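Local structure of PmbA-related protein (Thermotoga maritima, 1VL4) at residues E146-K157 with G179-R189; W198-E206 with Y287-T295. The protein is a putative modulator of DNA gyrase of the peptidase U62 (PmbA/TldD) family and may act as a metallopeptidase. One frame throughout, in Å; residues are numbered along the deposited sequence.

Contact 1 (E146-K157 with G179-R189)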
loop_
_atom_site.group_PDB
_atom_site.type_symbol
_atom_site.label_atom_id
_atom_site.label_comp_id
_atom_site.label_asym_id
_atom_site.label_seq_id
_atom_site.Cartn_x
_atom_site.Cartn_y
_atom_site.Cartn_z
ATOM N N GLU A 146 7.813 -35.742 -0.289
ATOM C CA GLU A 146 8.475 -35.694 -1.606
ATOM C C GLU A 146 7.629 -34.991 -2.690
ATOM O O GLU A 146 8.157 -34.517 -3.695
ATOM C CB GLU A 146 8.904 -37.094 -2.049
ATOM C CG GLU A 146 7.789 -38.137 -2.227
ATOM C CD GLU A 146 8.318 -39.411 -2.897
ATOM O OE1 GLU A 146 9.386 -39.322 -3.503
ATOM O OE2 GLU A 146 7.689 -40.493 -2.811
ATOM N N ARG A 147 6.319 -34.895 -2.466
ATOM C CA ARG A 147 5.433 -34.273 -3.426
ATOM C C ARG A 147 5.523 -32.775 -3.392
ATOM O O ARG A 147 5.108 -32.115 -4.337
ATOM C CB ARG A 147 3.994 -34.725 -3.157
ATOM C CG ARG A 147 3.780 -36.238 -3.449
ATOM C CD ARG A 147 2.404 -36.663 -3.034
ATOM N NE ARG A 147 2.327 -36.780 -1.599
ATOM C CZ ARG A 147 1.347 -37.387 -0.929
ATOM N NH1 ARG A 147 0.326 -37.942 -1.557
ATOM N NH2 ARG A 147 1.387 -37.414 0.388
ATOM N N VAL A 148 6.025 -32.221 -2.287
ATOM C CA VAL A 148 6.259 -30.776 -2.198
ATOM C C VAL A 148 7.528 -30.425 -2.962
ATOM O O VAL A 148 8.604 -30.995 -2.697
ATOM C CB VAL A 148 6.357 -30.302 -0.733
ATOM C CG1 VAL A 148 6.614 -28.825 -0.669
ATOM C CG2 VAL A 148 5.073 -30.637 -0.038
ATOM N N VAL A 149 7.393 -29.523 -3.946
ATOM C CA VAL A 149 8.500 -29.158 -4.823
ATOM C C VAL A 149 9.196 -27.920 -4.270
ATOM O O VAL A 149 10.378 -27.697 -4.515
ATOM C CB VAL A 149 8.070 -28.921 -6.324
ATOM C CG1 VAL A 149 7.536 -30.182 -6.913
ATOM C CG2 VAL A 149 7.024 -27.849 -6.486
ATOM N N MET A 150 8.459 -27.102 -3.541
ATOM C CA MET A 150 9.099 -26.044 -2.812
ATOM C C MET A 150 8.191 -25.415 -1.780
ATOM O O MET A 150 6.977 -25.705 -1.680
ATOM C CB MET A 150 9.606 -24.982 -3.768
ATOM C CG MET A 150 8.570 -24.055 -4.305
ATOM S SD MET A 150 9.380 -22.879 -5.415
ATOM C CE MET A 150 8.972 -23.629 -6.988
ATOM N N VAL A 151 8.802 -24.518 -1.008
ATOM C CA VAL A 151 8.113 -23.810 0.059
ATOM C C VAL A 151 8.441 -22.326 -0.102
ATOM O O VAL A 151 9.415 -21.820 0.457
ATOM C CB VAL A 151 8.503 -24.389 1.439
ATOM C CG1 VAL A 151 7.674 -23.743 2.518
ATOM C CG2 VAL A 151 8.313 -25.902 1.455
ATOM N N PRO A 152 7.650 -21.626 -0.918
ATOM C CA PRO A 152 8.145 -20.328 -1.363
ATOM C C PRO A 152 8.207 -19.311 -0.232
ATOM O O PRO A 152 9.005 -18.383 -0.279
ATOM C CB PRO A 152 7.096 -19.898 -2.394
ATOM C CG PRO A 152 6.319 -21.170 -2.719
ATOM C CD PRO A 152 6.334 -21.953 -1.495
ATOM N N THR A 153 7.344 -19.481 0.765
ATOM C CA THR A 153 7.265 -18.568 1.849
ATOM C C THR A 153 6.981 -19.251 3.175
ATOM O O THR A 153 6.144 -20.112 3.281
ATOM C CB THR A 153 6.208 -17.463 1.565
ATOM O OG1 THR A 153 6.618 -16.687 0.450
ATOM C CG2 THR A 153 6.057 -16.510 2.731
ATOM N N VAL A 154 7.731 -18.818 4.193
ATOM C CA VAL A 154 7.327 -18.954 5.596
ATOM C C VAL A 154 7.510 -17.578 6.213
ATOM O O VAL A 154 8.552 -16.915 6.036
ATOM C CB VAL A 154 8.162 -19.998 6.360
ATOM C CG1 VAL A 154 7.893 -19.940 7.841
ATOM C CG2 VAL A 154 7.919 -21.389 5.832
ATOM N N MET A 155 6.493 -17.132 6.900
ATOM C CA MET A 155 6.563 -15.862 7.573
ATOM C C MET A 155 6.158 -15.917 9.055
ATOM O O MET A 155 5.114 -16.433 9.429
ATOM C CB MET A 155 5.740 -14.843 6.814
ATOM C CG MET A 155 6.068 -13.386 7.150
ATOM S SD MET A 155 4.757 -12.313 6.544
ATOM C CE MET A 155 4.777 -12.973 4.823
ATOM N N TYR A 156 7.003 -15.292 9.871
ATOM C CA TYR A 156 6.798 -15.100 11.300
ATOM C C TYR A 156 6.639 -13.594 11.580
ATOM O O TYR A 156 7.421 -12.770 11.083
ATOM C CB TYR A 156 8.028 -15.669 12.071
ATOM C CG TYR A 156 7.990 -15.336 13.576
ATOM C CD1 TYR A 156 8.475 -14.109 14.060
ATOM C CD2 TYR A 156 7.416 -16.221 14.493
ATOM C CE1 TYR A 156 8.385 -13.766 15.411
ATOM C CE2 TYR A 156 7.360 -15.913 15.823
ATOM C CZ TYR A 156 7.840 -14.667 16.287
ATOM O OH TYR A 156 7.739 -14.350 17.635
ATOM N N LYS A 157 5.718 -13.249 12.459
ATOM C CA LYS A 157 5.658 -11.929 12.990
ATOM C C LYS A 157 5.176 -11.865 14.437
ATOM O O LYS A 157 4.255 -12.576 14.809
ATOM C CB LYS A 157 4.746 -11.042 12.128
ATOM C CG LYS A 157 4.840 -9.577 12.569
ATOM C CD LYS A 157 4.263 -8.597 11.554
ATOM C CE LYS A 157 4.431 -7.168 12.036
ATOM N NZ LYS A 157 3.769 -6.200 11.090
ATOM N N GLY A 179 0.862 -10.114 20.325
ATOM C CA GLY A 179 0.446 -11.259 19.550
ATOM C C GLY A 179 1.418 -11.528 18.457
ATOM O O GLY A 179 2.427 -10.853 18.328
ATOM N N GLY A 180 1.124 -12.573 17.710
ATOM C CA GLY A 180 2.001 -13.053 16.645
ATOM C C GLY A 180 1.250 -13.955 15.701
ATOM O O GLY A 180 0.091 -14.318 15.951
ATOM N N PHE A 181 1.970 -14.385 14.678
ATOM C CA PHE A 181 1.444 -14.996 13.429
ATOM C C PHE A 181 2.585 -15.827 12.879
ATOM O O PHE A 181 3.772 -15.420 12.939
ATOM C CB PHE A 181 1.057 -13.798 12.531
ATOM C CG PHE A 181 0.850 -14.070 11.084
ATOM C CD1 PHE A 181 -0.432 -14.404 10.609
ATOM C CD2 PHE A 181 1.873 -13.826 10.150
ATOM C CE1 PHE A 181 -0.673 -14.574 9.205
ATOM C CE2 PHE A 181 1.666 -13.988 8.785
ATOM C CZ PHE A 181 0.360 -14.346 8.297
ATOM N N LEU A 182 2.268 -17.028 12.391
ATOM C CA LEU A 182 3.184 -17.837 11.661
ATOM C C LEU A 182 2.409 -18.392 10.483
ATOM O O LEU A 182 1.295 -18.896 10.666
ATOM C CB LEU A 182 3.716 -18.968 12.514
ATOM C CG LEU A 182 4.824 -19.862 11.981
ATOM C CD1 LEU A 182 6.046 -19.113 11.458
ATOM C CD2 LEU A 182 5.250 -20.888 13.048
ATOM N N PHE A 183 3.025 -18.305 9.303
ATOM C CA PHE A 183 2.385 -18.597 8.022
ATOM C C PHE A 183 3.368 -19.425 7.213
ATOM O O PHE A 183 4.585 -19.234 7.261
ATOM C CB PHE A 183 2.018 -17.296 7.259
ATOM C CG PHE A 183 1.680 -17.488 5.747
ATOM C CD1 PHE A 183 0.362 -17.756 5.344
ATOM C CD2 PHE A 183 2.650 -17.375 4.773
ATOM C CE1 PHE A 183 0.037 -17.913 4.042
ATOM C CE2 PHE A 183 2.330 -17.552 3.448
ATOM C CZ PHE A 183 1.002 -17.805 3.076
ATOM N N ALA A 184 2.831 -20.360 6.446
ATOM C CA ALA A 184 3.625 -21.120 5.503
ATOM C C ALA A 184 2.840 -21.370 4.223
ATOM O O ALA A 184 1.605 -21.550 4.264
ATOM C CB ALA A 184 4.045 -22.433 6.114
ATOM N N MET A 185 3.554 -21.371 3.102
ATOM C CA MET A 185 2.958 -21.691 1.792
ATOM C C MET A 185 3.830 -22.720 1.083
ATOM O O MET A 185 5.061 -22.543 0.978
ATOM C CB MET A 185 2.787 -20.424 0.916
ATOM C CG MET A 185 1.928 -20.684 -0.346
ATOM S SD MET A 185 2.631 -19.903 -1.797
ATOM C CE MET A 185 2.336 -21.089 -3.104
ATOM N N ALA A 186 3.189 -23.781 0.588
ATOM C CA ALA A 186 3.880 -24.837 -0.107
ATOM C C ALA A 186 3.364 -25.004 -1.545
ATOM O O ALA A 186 2.245 -24.638 -1.861
ATOM C CB ALA A 186 3.785 -26.116 0.673
ATOM N N ILE A 187 4.232 -25.476 -2.425
ATOM C CA ILE A 187 3.859 -25.846 -3.824
ATOM C C ILE A 187 4.079 -27.335 -4.070
ATOM O O ILE A 187 5.190 -27.839 -3.863
ATOM C CB ILE A 187 4.656 -25.026 -4.860
ATOM C CG1 ILE A 187 4.340 -23.531 -4.668
ATOM C CG2 ILE A 187 4.344 -25.497 -6.310
ATOM C CD1 ILE A 187 5.073 -22.606 -5.565
ATOM N N ALA A 188 3.007 -28.026 -4.538
ATOM C CA ALA A 188 3.019 -29.460 -4.838
ATOM C C ALA A 188 3.163 -29.714 -6.358
ATOM O O ALA A 188 2.722 -28.924 -7.194
ATOM C CB ALA A 188 1.748 -30.109 -4.315
ATOM N N ARG A 189 3.837 -30.806 -6.695
ATOM C CA ARG A 189 4.092 -31.169 -8.068
ATOM C C ARG A 189 2.826 -31.657 -8.774
ATOM O O ARG A 189 2.169 -32.564 -8.300
ATOM C CB ARG A 189 5.133 -32.272 -8.093
ATOM C CG ARG A 189 5.481 -32.751 -9.478
ATOM C CD ARG A 189 6.444 -33.895 -9.422
ATOM N NE ARG A 189 7.779 -33.482 -9.035
ATOM C CZ ARG A 189 8.263 -33.550 -7.790
ATOM N NH1 ARG A 189 7.564 -34.078 -6.770
ATOM N NH2 ARG A 189 9.472 -33.117 -7.564
#

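Contact 2 (W198-E206 with Y287-T295)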
loop_
_atom_site.group_PDB
_atom_site.type_symbol
_atom_site.label_atom_id
_atom_site.label_comp_id
_atom_site.label_asym_id
_atom_site.label_seq_id
_atom_site.Cartn_x
_atom_site.Cartn_y
_atom_site.Cartn_z
ATOM N N TRP A 198 -1.202 -22.140 5.001
ATOM C CA TRP A 198 -1.896 -22.162 6.273
ATOM C C TRP A 198 -1.231 -21.135 7.198
ATOM O O TRP A 198 -0.035 -20.899 7.086
ATOM C CB TRP A 198 -1.832 -23.579 6.890
ATOM C CG TRP A 198 -2.828 -23.779 7.977
ATOM C CD1 TRP A 198 -2.609 -23.764 9.308
ATOM C CD2 TRP A 198 -4.236 -23.956 7.803
ATOM N NE1 TRP A 198 -3.794 -23.904 9.989
ATOM C CE2 TRP A 198 -4.803 -24.056 9.086
ATOM C CE3 TRP A 198 -5.063 -24.068 6.684
ATOM C CZ2 TRP A 198 -6.160 -24.252 9.287
ATOM C CZ3 TRP A 198 -6.416 -24.280 6.883
ATOM C CH2 TRP A 198 -6.943 -24.372 8.173
ATOM N N TYR A 199 -2.010 -20.564 8.118
ATOM C CA TYR A 199 -1.490 -19.660 9.144
ATOM C C TYR A 199 -2.198 -19.927 10.456
ATOM O O TYR A 199 -3.338 -20.473 10.499
ATOM C CB TYR A 199 -1.690 -18.174 8.761
ATOM C CG TYR A 199 -3.138 -17.759 8.667
ATOM C CD1 TYR A 199 -3.851 -17.279 9.780
ATOM C CD2 TYR A 199 -3.810 -17.866 7.472
ATOM C CE1 TYR A 199 -5.242 -16.953 9.656
ATOM C CE2 TYR A 199 -5.160 -17.542 7.354
ATOM C CZ TYR A 199 -5.863 -17.108 8.436
ATOM O OH TYR A 199 -7.184 -16.801 8.221
ATOM N N GLU A 200 -1.530 -19.548 11.533
ATOM C CA GLU A 200 -2.183 -19.452 12.852
ATOM C C GLU A 200 -1.888 -18.029 13.405
ATOM O O GLU A 200 -0.812 -17.475 13.193
ATOM C CB GLU A 200 -1.667 -20.539 13.803
ATOM C CG GLU A 200 -2.293 -21.965 13.628
ATOM C CD GLU A 200 -1.497 -23.154 14.303
ATOM O OE1 GLU A 200 -0.626 -22.943 15.206
ATOM O OE2 GLU A 200 -1.788 -24.331 13.905
ATOM N N LEU A 201 -2.898 -17.435 14.042
ATOM C CA LEU A 201 -2.754 -16.186 14.853
ATOM C C LEU A 201 -2.765 -16.601 16.311
ATOM O O LEU A 201 -3.465 -17.553 16.677
ATOM C CB LEU A 201 -3.902 -15.235 14.542
ATOM C CG LEU A 201 -3.707 -14.538 13.206
ATOM C CD1 LEU A 201 -5.055 -14.218 12.567
ATOM C CD2 LEU A 201 -2.869 -13.282 13.383
ATOM N N ALA A 202 -1.915 -15.983 17.123
ATOM C CA ALA A 202 -1.786 -16.331 18.516
ATOM C C ALA A 202 -1.461 -15.118 19.403
ATOM O O ALA A 202 -0.780 -14.171 18.999
ATOM C CB ALA A 202 -0.705 -17.366 18.675
ATOM N N ARG A 203 -1.911 -15.207 20.644
ATOM C CA ARG A 203 -1.580 -14.245 21.706
ATOM C C ARG A 203 -0.275 -14.653 22.403
ATOM O O ARG A 203 0.459 -13.831 22.974
ATOM C CB ARG A 203 -2.758 -14.218 22.692
ATOM C CG ARG A 203 -2.655 -13.110 23.680
ATOM C CD ARG A 203 -3.257 -11.843 23.258
ATOM N NE ARG A 203 -4.656 -11.886 22.753
ATOM C CZ ARG A 203 -5.166 -10.856 22.080
ATOM N NH1 ARG A 203 -4.455 -9.755 21.944
ATOM N NH2 ARG A 203 -6.381 -10.877 21.586
ATOM N N THR A 204 0.036 -15.950 22.384
ATOM C CA THR A 204 1.267 -16.426 22.994
ATOM C C THR A 204 2.005 -17.399 22.030
ATOM O O THR A 204 1.364 -18.018 21.198
ATOM C CB THR A 204 0.931 -17.141 24.311
ATOM O OG1 THR A 204 2.137 -17.423 25.033
ATOM C CG2 THR A 204 0.254 -18.432 24.034
ATOM N N PRO A 205 3.335 -17.526 22.158
ATOM C CA PRO A 205 4.061 -18.407 21.262
ATOM C C PRO A 205 3.616 -19.882 21.361
ATOM O O PRO A 205 3.670 -20.623 20.381
ATOM C CB PRO A 205 5.509 -18.250 21.703
ATOM C CG PRO A 205 5.542 -17.173 22.645
ATOM C CD PRO A 205 4.232 -16.776 23.058
ATOM N N GLU A 206 3.116 -20.263 22.532
ATOM C CA GLU A 206 2.722 -21.632 22.842
ATOM C C GLU A 206 1.564 -22.012 22.013
ATOM O O GLU A 206 1.319 -23.197 21.784
ATOM C CB GLU A 206 2.283 -21.731 24.309
ATOM C CG GLU A 206 3.430 -21.779 25.267
ATOM C CD GLU A 206 4.153 -20.476 25.419
ATOM O OE1 GLU A 206 3.505 -19.388 25.441
ATOM O OE2 GLU A 206 5.390 -20.556 25.546
ATOM N N TYR A 287 -13.520 -8.552 21.828
ATOM C CA TYR A 287 -12.432 -9.422 22.173
ATOM C C TYR A 287 -12.660 -10.855 21.768
ATOM O O TYR A 287 -13.743 -11.381 21.921
ATOM C CB TYR A 287 -12.154 -9.350 23.651
ATOM C CG TYR A 287 -11.186 -10.368 24.182
ATOM C CD1 TYR A 287 -9.793 -10.142 24.192
ATOM C CD2 TYR A 287 -11.669 -11.531 24.764
ATOM C CE1 TYR A 287 -8.913 -11.107 24.706
ATOM C CE2 TYR A 287 -10.808 -12.501 25.238
ATOM C CZ TYR A 287 -9.439 -12.273 25.231
ATOM O OH TYR A 287 -8.669 -13.233 25.807
ATOM N N HIS A 288 -11.581 -11.458 21.261
ATOM C CA HIS A 288 -11.414 -12.891 21.142
ATOM C C HIS A 288 -9.921 -13.170 21.444
ATOM O O HIS A 288 -9.050 -12.401 21.043
ATOM C CB HIS A 288 -11.772 -13.334 19.719
ATOM C CG HIS A 288 -11.717 -14.819 19.526
ATOM N ND1 HIS A 288 -10.527 -15.529 19.495
ATOM C CD2 HIS A 288 -12.705 -15.733 19.377
ATOM C CE1 HIS A 288 -10.792 -16.809 19.291
ATOM N NE2 HIS A 288 -12.101 -16.955 19.193
ATOM N N PRO A 289 -9.626 -14.237 22.169
ATOM C CA PRO A 289 -8.258 -14.552 22.542
ATOM C C PRO A 289 -7.222 -14.538 21.429
ATOM O O PRO A 289 -6.115 -14.120 21.681
ATOM C CB PRO A 289 -8.374 -15.972 23.119
ATOM C CG PRO A 289 -9.766 -16.034 23.634
ATOM C CD PRO A 289 -10.592 -15.190 22.751
ATOM N N LYS A 290 -7.613 -14.900 20.209
ATOM C CA LYS A 290 -6.723 -14.931 19.029
ATOM C C LYS A 290 -7.052 -13.802 18.023
ATOM O O LYS A 290 -6.454 -13.729 16.958
ATOM C CB LYS A 290 -6.868 -16.273 18.295
ATOM C CG LYS A 290 -6.398 -17.468 19.062
ATOM C CD LYS A 290 -6.425 -18.692 18.167
ATOM C CE LYS A 290 -6.503 -20.014 18.935
ATOM N NZ LYS A 290 -7.416 -20.980 18.229
ATOM N N GLY A 291 -7.963 -12.906 18.411
ATOM C CA GLY A 291 -8.282 -11.705 17.596
ATOM C C GLY A 291 -7.362 -10.575 18.008
ATOM O O GLY A 291 -7.608 -9.907 19.017
ATOM N N LEU A 292 -6.309 -10.341 17.211
ATOM C CA LEU A 292 -5.223 -9.463 17.619
ATOM C C LEU A 292 -5.557 -7.977 17.508
ATOM O O LEU A 292 -4.824 -7.177 18.034
ATOM C CB LEU A 292 -3.930 -9.781 16.874
ATOM C CG LEU A 292 -3.439 -11.230 17.032
ATOM C CD1 LEU A 292 -2.027 -11.424 16.389
ATOM C CD2 LEU A 292 -3.449 -11.668 18.490
ATOM N N SER A 293 -6.676 -7.623 16.866
ATOM C CA SER A 293 -7.202 -6.275 16.926
ATOM C C SER A 293 -8.100 -5.982 18.144
ATOM O O SER A 293 -8.528 -4.845 18.302
ATOM C CB SER A 293 -7.954 -5.958 15.669
ATOM O OG SER A 293 -6.962 -5.940 14.618
ATOM N N SER A 294 -8.299 -6.970 19.022
ATOM C CA SER A 294 -9.148 -6.819 20.204
ATOM C C SER A 294 -8.672 -5.631 21.027
ATOM O O SER A 294 -7.474 -5.440 21.174
ATOM C CB SER A 294 -9.167 -8.083 21.030
ATOM O OG SER A 294 -9.697 -9.226 20.310
ATOM N N THR A 295 -9.611 -4.790 21.480
ATOM C CA THR A 295 -9.279 -3.569 22.186
ATOM C C THR A 295 -10.517 -3.130 22.941
ATOM O O THR A 295 -11.608 -3.389 22.479
ATOM C CB THR A 295 -8.833 -2.447 21.218
ATOM O OG1 THR A 295 -8.521 -1.243 21.961
ATOM C CG2 THR A 295 -9.898 -2.145 20.144
HETATM O O HOH W 1 -5.550 -7.420 20.745
#

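Contact 1 (E146-K157 with G179-R189)
Ile187 lays its CD1 methyl against the ring of Pro152, CD1 to CG 3.4 Å, a tight carbon contact; the CG of Met150, which runs alongside and points the same way, meets that methyl too. The other branch of Ile187, CG2, meets CG2 of Val149 at 3.6 Å. Val149 in turn sets CG1 over the centre of the Arg189 guanidinium, while NH1 of that group, with the acceptor lying in its plane, donates to Glu146 O at 3.2 Å. Ile187, Val149, Met150 and Pro152 lie on the antiparallel hairpin of strands 148-167 and 172-188, whose ladder is broken here by a classic beta bulge: Val149 and Met150 both face Ile187, and Ile187 O takes a firm bond from Val149 N (2.8 Å) and a weak one from Met150 N. A second shift of register follows at Pro152, which has no N-H to give. From Thr153 onward the pairing is regular. With OG1 of Thr153 turned beside the backbone N (chi1 -64°), CG2 lies anti to that N and reaches the edge of the Phe183 ring at CE2 (3.9 Å), and SD of Met155 approaches the edge of Phe181. On the reverse face, Val154 CG2 meets Ala184 CB at 4.0 Å, and Val154 also packs on Ala135 of helix 128-143.

Contact 2 (W198-E206 with Y287-T295)
Arg203 drives its guanidinium into the turns of 287-295 and is gripped there by backbone carbonyls. NE donates to Pro289 O at 2.9 Å, with the acceptor 24° out of the guanidinium plane, whereas NH2 reaches His288 O at 3.1 Å within that plane and adds a weak bond to Gly291 O. NH1 donates a hydrogen bond to a water, which in turn donates to Ser294 O and, weakly, to Leu292 O. Bends at chi2 (89°) and chi3 (51°) of Arg203 curl its chain back to these acceptors, and CD2 of Leu292 lies over the centre of one guanidinium face. The other methyl of Leu292, CD1, packs on CD2 of Leu201 at 3.6 Å. A methionine in place of Arg203 would probably leave the carbonyls of His288 and Pro289 without these donors and the two turns less firmly tied to the strand.

Behind the carbonyls stand two type I turns, His288 to Gly291 and Gly291 to Ser294. Gly291 N reaches His288 O from the face opposite Arg203 NH2, and Ser294 OG donates to Gly291 O at 2.5 Å. His288 ND1 accepts from Lys290 N in its ring plane. The contact lies where strand 194-202 ends: Met177 of the adjacent strand 172-188 touches Leu292, while Glu200 packs on Ile213 of helix 210-223 and Tyr199 on Leu245 of helix 241-247.

In the fold
After helix 15-29 the chain lays down strands 32-48, 51-69 and 72-78, and strand 148-167 later joins the sheet beside 32-48. Contact 1 closes the hairpin in which strand 172-188 returns along it. The next strand, 194-202, adds to the outer side of 172-188, through backbone pairs such as Gly180 N with Ala202 O and Ala184 O with Trp198 N. Contact 2 opens only after contact 1 has closed, so the two are in series, neither nested nor crossed. It spans 80 residues, including helix 210-223, and ties the end of this antiparallel sheet to a loop of the C-terminal family region. Leu292 CD1 also packs near Gly180 N, linking both contacts directly.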